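Local coordinates for protein peroxisomal catalase A (PDB 1A4E) that uses heme to break down hydrogen peroxide into water and oxygen, probably protecting the cell from peroxide made by peroxisomal oxidases, at residues F183-T188 against A450-I455; K204-N209 against Q406-W411. All blocks are in the same frame, centred on the assembly; numbering follows the deposited sequence.

Overall arrangement
Both contacts join parts of the chain far apart in sequence, 262 residues for interaction 1 and 197 for interaction 2, and interaction 2 is nested inside the loop that interaction 1 closes. Their centres are about 41 Å apart and their nearest atoms about 19 Å, so they do not touch. Their centres lie about 22 Å and 26 Å, respectively, from the centre of the chain, and both are away from the heme pocket with His-56, Asn-129 and the axial ligand Tyr-341. Interaction 1 joins the C-terminal helices to the catalase core within one subunit, whereas interaction 2 joins strand 203-206 to the loop that leads into strand 411-418, whose pairing continues into another subunit of the homotetramer.

Interaction 1: F183-T188 against A450-I455; sequences FSDRGT and AYNIGI
Phe-183 and Asn-452 mark the closest approach of the backbones, with CA atoms 5.8 Å apart where the loop after helix 176-182 passes helix 445-457. Asn-452 carries the polar part. Its chi1 of -66° puts CG beside its own backbone N, and the amide at the end meets two acceptors with one nitrogen: ND2 donates to Phe-183 O at 2.9 Å and to Asp-185 OD1 at 3.1 Å. Both acceptors lie almost in the amide plane, as expected if each N-H has its own partner. ND2 stands above the plane of the Phe-183 carbonyl but meets Asp-185 OD1 nearly along its C-O axis, with carboxylate and amide planes 41° apart. Water 1 sits between Asp-185 OD1 and Asn-452 OD1, 2.8 Å from the latter. Asp-185 OD2 is held by Gln-445, near the start of the same helix.

Beside this polar group, Phe-183 CB packs on Ile-453 CG1 at 3.6 Å, the two side chains crossing at about a right angle. Asn-452 O comes to the ring edge, 3.5 Å from CD1. Trp-164 and His-456 also meet this ring, the latter edge-to-face, and Ile-483 of helix 477-487 lies against Ile-453. The contact is thus a buried seam of the catalase fold, where the C-terminal helical domain packs on the main domain.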
ATOM      1  N   PHE B 183      12.518  22.889 -28.014  1.00 31.08           N
ATOM      2  CA  PHE B 183      11.985  22.925 -29.360  1.00 29.92           C
ATOM      3  C   PHE B 183      13.002  22.954 -30.480  1.00 29.29           C
ATOM      4  O   PHE B 183      12.634  23.045 -31.650  1.00 30.31           O
ATOM      5  CB  PHE B 183      11.044  24.108 -29.467  1.00 28.02           C
ATOM      6  CG  PHE B 183       9.676  23.778 -28.885  1.00 25.30           C
ATOM      7  CD1 PHE B 183       8.722  23.133 -29.676  1.00 23.98           C
ATOM      8  CD2 PHE B 183       9.379  24.108 -27.561  1.00 26.06           C
ATOM      9  CE1 PHE B 183       7.473  22.818 -29.139  1.00 25.73           C
ATOM     10  CE2 PHE B 183       8.125  23.788 -27.031  1.00 29.10           C
ATOM     11  CZ  PHE B 183       7.173  23.144 -27.817  1.00 25.42           C
ATOM     12  N   SER B 184      14.294  22.871 -30.152  1.00 27.53           N
ATOM     13  CA  SER B 184      15.293  22.679 -31.188  1.00 29.08           C
ATOM     14  C   SER B 184      15.314  21.179 -31.498  1.00 31.06           C
ATOM     15  O   SER B 184      14.598  20.405 -30.850  1.00 32.82           O
ATOM     16  CB  SER B 184      16.660  23.134 -30.695  1.00 25.96           C
ATOM     17  OG  SER B 184      17.211  22.276 -29.707  1.00 26.57           O
ATOM     18  N   ASP B 185      16.120  20.712 -32.460  1.00 31.83           N
ATOM     19  CA  ASP B 185      16.173  19.283 -32.743  1.00 34.52           C
ATOM     20  C   ASP B 185      16.867  18.451 -31.671  1.00 34.18           C
ATOM     21  O   ASP B 185      16.787  17.224 -31.679  1.00 34.89           O
ATOM     22  CB  ASP B 185      16.848  19.059 -34.100  1.00 35.99           C
ATOM     23  CG  ASP B 185      16.007  19.441 -35.318  1.00 37.99           C
ATOM     24  OD1 ASP B 185      14.817  19.738 -35.194  1.00 36.33           O
ATOM     25  OD2 ASP B 185      16.556  19.425 -36.416  1.00 39.32           O
ATOM     26  N   ARG B 186      17.537  19.120 -30.723  1.00 34.70           N
ATOM     27  CA  ARG B 186      18.105  18.493 -29.536  1.00 34.63           C
ATOM     28  C   ARG B 186      16.981  17.931 -28.658  1.00 33.47           C
ATOM     29  O   ARG B 186      17.213  17.041 -27.846  1.00 33.53           O
ATOM     30  CB  ARG B 186      18.888  19.510 -28.725  1.00 35.97           C
ATOM     31  CG  ARG B 186      20.092  20.101 -29.443  1.00 44.09           C
ATOM     32  CD  ARG B 186      21.265  19.135 -29.429  1.00 46.89           C
ATOM     33  NE  ARG B 186      21.772  19.001 -28.073  1.00 54.80           N
ATOM     34  CZ  ARG B 186      22.973  19.466 -27.697  1.00 57.13           C
ATOM     35  NH1 ARG B 186      23.788  20.086 -28.563  1.00 52.19           N
ATOM     36  NH2 ARG B 186      23.346  19.298 -26.424  1.00 53.67           N
ATOM     37  N   GLY B 187      15.749  18.442 -28.823  1.00 31.63           N
ATOM     38  CA  GLY B 187      14.563  17.974 -28.121  1.00 31.22           C
ATOM     39  C   GLY B 187      14.092  16.594 -28.572  1.00 32.17           C
ATOM     40  O   GLY B 187      13.273  15.966 -27.898  1.00 32.01           O
ATOM     41  N   THR B 188      14.582  16.125 -29.732  1.00 30.50           N
ATOM     42  CA  THR B 188      14.307  14.779 -30.221  1.00 30.83           C
ATOM     43  C   THR B 188      15.623  14.082 -30.623  1.00 28.72           C
ATOM     44  O   THR B 188      15.944  14.018 -31.809  1.00 29.97           O
ATOM     45  CB  THR B 188      13.315  14.839 -31.435  1.00 31.18           C
ATOM     46  OG1 THR B 188      13.875  15.733 -32.385  1.00 35.46           O
ATOM     47  CG2 THR B 188      11.918  15.299 -31.056  1.00 24.78           C
ATOM     48  N   ALA B 450      11.801  27.364 -35.428  1.00 41.63           N
ATOM     49  CA  ALA B 450      10.568  28.080 -35.701  1.00 41.19           C
ATOM     50  C   ALA B 450       9.436  27.179 -36.152  1.00 40.77           C
ATOM     51  O   ALA B 450       8.287  27.400 -35.776  1.00 41.25           O
ATOM     52  CB  ALA B 450      10.807  29.111 -36.778  1.00 42.40           C
ATOM     53  N   TYR B 451       9.776  26.153 -36.939  1.00 40.27           N
ATOM     54  CA  TYR B 451       8.811  25.178 -37.416  1.00 40.47           C
ATOM     55  C   TYR B 451       8.321  24.282 -36.277  1.00 40.41           C
ATOM     56  O   TYR B 451       7.117  24.053 -36.160  1.00 41.17           O
ATOM     57  CB  TYR B 451       9.459  24.341 -38.521  1.00 40.70           C
ATOM     58  CG  TYR B 451       8.573  23.216 -39.042  1.00 43.76           C
ATOM     59  CD1 TYR B 451       7.514  23.479 -39.923  1.00 43.08           C
ATOM     60  CD2 TYR B 451       8.817  21.909 -38.610  1.00 45.12           C
ATOM     61  CE1 TYR B 451       6.706  22.430 -40.365  1.00 44.17           C
ATOM     62  CE2 TYR B 451       8.009  20.863 -39.047  1.00 45.36           C
ATOM     63  CZ  TYR B 451       6.964  21.131 -39.923  1.00 45.91           C
ATOM     64  OH  TYR B 451       6.178  20.083 -40.349  1.00 49.05           O
ATOM     65  N   ASN B 452       9.253  23.793 -35.439  1.00 38.39           N
ATOM     66  CA  ASN B 452       8.949  22.923 -34.304  1.00 34.54           C
ATOM     67  C   ASN B 452       8.049  23.614 -33.295  1.00 33.78           C
ATOM     68  O   ASN B 452       7.145  22.987 -32.747  1.00 33.61           O
ATOM     69  CB  ASN B 452      10.238  22.483 -33.600  1.00 30.77           C
ATOM     70  CG  ASN B 452      11.134  21.585 -34.450  1.00 32.70           C
ATOM     71  OD1 ASN B 452      10.710  21.008 -35.449  1.00 32.15           O
ATOM     72  ND2 ASN B 452      12.414  21.446 -34.113  1.00 32.05           N
ATOM     73  N   ILE B 453       8.253  24.918 -33.073  1.00 32.05           N
ATOM     74  CA  ILE B 453       7.385  25.661 -32.177  1.00 31.68           C
ATOM     75  C   ILE B 453       6.062  25.919 -32.887  1.00 32.60           C
ATOM     76  O   ILE B 453       5.003  25.723 -32.304  1.00 30.57           O
ATOM     77  CB  ILE B 453       8.033  27.004 -31.774  1.00 30.97           C
ATOM     78  CG1 ILE B 453       9.389  26.775 -31.144  1.00 29.04           C
ATOM     79  CG2 ILE B 453       7.153  27.699 -30.741  1.00 30.28           C
ATOM     80  CD1 ILE B 453      10.239  28.040 -30.931  1.00 32.49           C
ATOM     81  N   GLY B 454       6.119  26.294 -34.170  1.00 34.98           N
ATOM     82  CA  GLY B 454       4.947  26.659 -34.950  1.00 34.29           C
ATOM     83  C   GLY B 454       3.897  25.571 -35.068  1.00 37.79           C
ATOM     84  O   GLY B 454       2.718  25.858 -34.868  1.00 38.49           O
ATOM     85  N   ILE B 455       4.302  24.323 -35.355  1.00 37.03           N
ATOM     86  CA  ILE B 455       3.352  23.221 -35.478  1.00 37.48           C
ATOM     87  C   ILE B 455       2.736  22.793 -34.144  1.00 38.89           C
ATOM     88  O   ILE B 455       1.686  22.153 -34.123  1.00 39.92           O
ATOM     89  CB  ILE B 455       4.007  21.976 -36.133  1.00 36.54           C
ATOM     90  CG1 ILE B 455       5.151  21.397 -35.312  1.00 33.63           C
ATOM     91  CG2 ILE B 455       4.438  22.410 -37.522  1.00 36.61           C
ATOM     92  CD1 ILE B 455       5.698  20.075 -35.879  1.00 34.15           C
TER
HETATM   93  O   HOH W   1      12.458  19.347 -36.850  1.00 29.33           O

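Interaction 2: K204-N209 against Q406-W411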
ATOM      1  N   LYS B 204      28.304  21.534  -4.732  1.00 26.26           N
ATOM      2  CA  LYS B 204      29.490  21.969  -4.020  1.00 26.10           C
ATOM      3  C   LYS B 204      30.365  20.766  -3.753  1.00 27.59           C
ATOM      4  O   LYS B 204      29.958  19.855  -3.038  1.00 31.10           O
ATOM      5  CB  LYS B 204      29.124  22.637  -2.693  1.00 23.51           C
ATOM      6  CG  LYS B 204      28.472  24.002  -2.908  1.00 27.40           C
ATOM      7  CD  LYS B 204      28.241  24.726  -1.590  1.00 28.85           C
ATOM      8  CE  LYS B 204      27.121  24.090  -0.780  1.00 29.31           C
ATOM      9  NZ  LYS B 204      26.989  24.723   0.519  1.00 22.97           N
ATOM     10  N   TRP B 205      31.540  20.698  -4.385  1.00 28.14           N
ATOM     11  CA  TRP B 205      32.477  19.615  -4.136  1.00 27.24           C
ATOM     12  C   TRP B 205      33.639  20.137  -3.304  1.00 29.92           C
ATOM     13  O   TRP B 205      34.087  21.269  -3.486  1.00 32.29           O
ATOM     14  CB  TRP B 205      33.003  19.038  -5.459  1.00 25.56           C
ATOM     15  CG  TRP B 205      31.989  18.277  -6.324  1.00 26.82           C
ATOM     16  CD1 TRP B 205      30.649  18.198  -6.010  1.00 25.30           C
ATOM     17  CD2 TRP B 205      32.277  17.612  -7.492  1.00 23.77           C
ATOM     18  NE1 TRP B 205      30.091  17.504  -6.967  1.00 25.32           N
ATOM     19  CE2 TRP B 205      31.012  17.133  -7.870  1.00 22.89           C
ATOM     20  CE3 TRP B 205      33.395  17.348  -8.284  1.00 19.33           C
ATOM     21  CZ2 TRP B 205      30.845  16.381  -9.034  1.00 20.55           C
ATOM     22  CZ3 TRP B 205      33.223  16.596  -9.453  1.00 25.03           C
ATOM     23  CH2 TRP B 205      31.962  16.113  -9.827  1.00 22.61           C
ATOM     24  N   SER B 206      34.124  19.330  -2.356  1.00 30.26           N
ATOM     25  CA  SER B 206      35.204  19.730  -1.462  1.00 26.73           C
ATOM     26  C   SER B 206      36.361  18.757  -1.505  1.00 27.38           C
ATOM     27  O   SER B 206      36.136  17.561  -1.688  1.00 27.43           O
ATOM     28  CB  SER B 206      34.730  19.789  -0.028  1.00 23.98           C
ATOM     29  OG  SER B 206      33.669  20.705   0.107  1.00 25.59           O
ATOM     30  N   ASN B 207      37.602  19.238  -1.368  1.00 27.52           N
ATOM     31  CA  ASN B 207      38.731  18.328  -1.247  1.00 30.19           C
ATOM     32  C   ASN B 207      38.960  18.001   0.226  1.00 31.92           C
ATOM     33  O   ASN B 207      38.254  18.508   1.103  1.00 30.94           O
ATOM     34  CB  ASN B 207      39.990  18.952  -1.855  1.00 30.68           C
ATOM     35  CG  ASN B 207      40.537  20.230  -1.226  1.00 33.97           C
ATOM     36  OD1 ASN B 207      40.371  20.541  -0.048  1.00 36.17           O
ATOM     37  ND2 ASN B 207      41.272  21.003  -2.023  1.00 28.93           N
ATOM     38  N   LYS B 208      39.962  17.177   0.528  1.00 33.49           N
ATOM     39  CA  LYS B 208      40.231  16.786   1.899  1.00 36.05           C
ATOM     40  C   LYS B 208      40.773  17.880   2.803  1.00 38.41           C
ATOM     41  O   LYS B 208      40.654  17.766   4.022  1.00 40.62           O
ATOM     42  CB  LYS B 208      41.173  15.589   1.860  1.00 34.95           C
ATOM     43  CG  LYS B 208      40.307  14.377   1.559  1.00 36.58           C
ATOM     44  CD  LYS B 208      41.108  13.166   1.135  1.00 42.56           C
ATOM     45  CE  LYS B 208      40.189  11.955   1.137  1.00 45.14           C
ATOM     46  NZ  LYS B 208      40.802  10.831   0.448  1.00 46.21           N
ATOM     47  N   ASN B 209      41.314  18.964   2.226  1.00 41.22           N
ATOM     48  CA  ASN B 209      41.782  20.114   2.997  1.00 43.51           C
ATOM     49  C   ASN B 209      40.683  21.091   3.408  1.00 41.33           C
ATOM     50  O   ASN B 209      40.945  22.023   4.170  1.00 42.16           O
ATOM     51  CB  ASN B 209      42.820  20.900   2.210  1.00 50.42           C
ATOM     52  CG  ASN B 209      44.209  20.280   2.184  1.00 58.83           C
ATOM     53  OD1 ASN B 209      44.406  19.095   1.916  1.00 60.96           O
ATOM     54  ND2 ASN B 209      45.243  21.094   2.414  1.00 64.19           N
ATOM     55  N   GLN B 406      29.418  23.388   6.870  1.00 33.63           N
ATOM     56  CA  GLN B 406      29.812  24.482   7.777  1.00 35.28           C
ATOM     57  C   GLN B 406      30.905  25.411   7.259  1.00 36.35           C
ATOM     58  O   GLN B 406      30.933  26.615   7.522  1.00 40.57           O
ATOM     59  CB  GLN B 406      30.395  24.035   9.112  1.00 37.54           C
ATOM     60  CG  GLN B 406      29.844  22.880   9.891  1.00 38.51           C
ATOM     61  CD  GLN B 406      30.377  21.522   9.461  1.00 36.27           C
ATOM     62  OE1 GLN B 406      29.974  20.957   8.448  1.00 35.48           O
ATOM     63  NE2 GLN B 406      31.271  20.944  10.252  1.00 34.28           N
ATOM     64  N   HIS B 407      31.856  24.779   6.572  1.00 35.86           N
ATOM     65  CA  HIS B 407      33.016  25.428   5.980  1.00 34.28           C
ATOM     66  C   HIS B 407      32.728  26.285   4.756  1.00 33.27           C
ATOM     67  O   HIS B 407      33.610  26.951   4.219  1.00 34.64           O
ATOM     68  CB  HIS B 407      34.030  24.344   5.624  1.00 33.02           C
ATOM     69  CG  HIS B 407      33.587  23.339   4.558  1.00 38.55           C
ATOM     70  ND1 HIS B 407      34.302  22.954   3.506  1.00 39.88           N
ATOM     71  CD2 HIS B 407      32.391  22.654   4.515  1.00 35.74           C
ATOM     72  CE1 HIS B 407      33.604  22.075   2.838  1.00 37.11           C
ATOM     73  NE2 HIS B 407      32.460  21.903   3.453  1.00 38.13           N
ATOM     74  N   GLN B 408      31.473  26.260   4.309  1.00 32.13           N
ATOM     75  CA  GLN B 408      31.068  26.965   3.116  1.00 31.63           C
ATOM     76  C   GLN B 408      30.388  28.296   3.421  1.00 31.16           C
ATOM     77  O   GLN B 408      30.893  29.027   4.271  1.00 34.97           O
ATOM     78  CB  GLN B 408      30.194  25.980   2.323  1.00 29.19           C
ATOM     79  CG  GLN B 408      31.073  24.790   1.937  1.00 29.25           C
ATOM     80  CD  GLN B 408      30.405  23.627   1.233  1.00 32.17           C
ATOM     81  OE1 GLN B 408      29.242  23.322   1.472  1.00 34.26           O
ATOM     82  NE2 GLN B 408      31.136  22.932   0.363  1.00 29.00           N
ATOM     83  N   GLU B 409      29.274  28.669   2.787  1.00 30.21           N
ATOM     84  CA  GLU B 409      28.643  29.973   2.976  1.00 31.44           C
ATOM     85  C   GLU B 409      28.047  30.243   4.350  1.00 33.39           C
ATOM     86  O   GLU B 409      27.669  29.331   5.086  1.00 33.40           O
ATOM     87  CB  GLU B 409      27.515  30.192   1.988  1.00 28.82           C
ATOM     88  CG  GLU B 409      27.819  29.899   0.524  1.00 30.80           C
ATOM     89  CD  GLU B 409      27.436  28.498   0.027  1.00 30.95           C
ATOM     90  OE1 GLU B 409      27.491  27.511   0.766  1.00 30.85           O
ATOM     91  OE2 GLU B 409      27.076  28.396  -1.135  1.00 31.46           O
ATOM     92  N   VAL B 410      28.016  31.534   4.694  1.00 32.36           N
ATOM     93  CA  VAL B 410      27.358  32.007   5.898  1.00 33.11           C
ATOM     94  C   VAL B 410      26.121  32.710   5.361  1.00 33.38           C
ATOM     95  O   VAL B 410      26.170  33.527   4.437  1.00 34.90           O
ATOM     96  CB  VAL B 410      28.264  32.992   6.691  1.00 32.37           C
ATOM     97  CG1 VAL B 410      27.553  33.565   7.918  1.00 25.54           C
ATOM     98  CG2 VAL B 410      29.483  32.217   7.174  1.00 28.89           C
ATOM     99  N   TRP B 411      24.980  32.323   5.923  1.00 33.14           N
ATOM    100  CA  TRP B 411      23.704  32.868   5.501  1.00 32.93           C
ATOM    101  C   TRP B 411      23.210  33.866   6.535  1.00 34.69           C
ATOM    102  O   TRP B 411      23.499  33.749   7.731  1.00 35.33           O
ATOM    103  CB  TRP B 411      22.693  31.720   5.331  1.00 32.48           C
ATOM    104  CG  TRP B 411      23.187  30.628   4.388  1.00 31.31           C
ATOM    105  CD1 TRP B 411      23.623  29.423   4.878  1.00 29.19           C
ATOM    106  CD2 TRP B 411      23.296  30.717   3.022  1.00 29.19           C
ATOM    107  NE1 TRP B 411      24.014  28.746   3.827  1.00 27.70           N
ATOM    108  CE2 TRP B 411      23.842  29.465   2.704  1.00 27.63           C
ATOM    109  CE3 TRP B 411      23.022  31.647   2.019  1.00 26.13           C
ATOM    110  CZ2 TRP B 411      24.120  29.128   1.379  1.00 25.01           C
ATOM    111  CZ3 TRP B 411      23.304  31.307   0.695  1.00 27.44           C
ATOM    112  CH2 TRP B 411      23.848  30.060   0.376  1.00 25.51           C
TER
HETATM  113  O   HOH W   2      31.123  20.106  -0.568  1.00 25.13           O
HETATM  114  O   HOH W   3      24.998  26.621  -1.475  1.00 33.43           O
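Lys-204 meets Gln-408 and Glu-409 through a chain that leaves strand 203-206 with CG beside the backbone N (chi1 -71°) and bends at chi3 (-72°), which swings CE out of the extended line. Gln-408 answers with a chain extended beyond CG (chi2 175°), crossing the lysine obliquely. Lys-204 NZ donates to Gln-408 OE1 at 2.8 Å from above the carbonyl plane. It also forms a salt bridge, tip to tip, with Glu-409 OE1 at 2.8 Å, on the syn lone pair of that oxygen. Gln-405 OE1 is a further acceptor for NZ. The other carboxylate oxygen, Glu-409 OE2, accepts from water 3 at 2.8 Å and is also bonded to Tyr-214.

Water 2 completes the other end of the amide: it accepts from Gln-408 NE2 at 3.0 Å, donates to Lys-204 O at 2.7 Å and is bonded to Ser-206 OG. Ser-206 OG also lies at the edge of the His-407 ring, 3.1 Å from CE1, while Gln-408 CG sits over the centre of one ring face.

A leucine in place of Lys-204 would probably leave the buried Glu-409 carboxylate without its positive mate and Gln-408 OE1 without this donor. With a donor at OE1 and an acceptor at NE2, the contact distinguishes the two ends of the Gln-408 amide and so sets its rotation, while the lysine is likely to balance the glutamate charge.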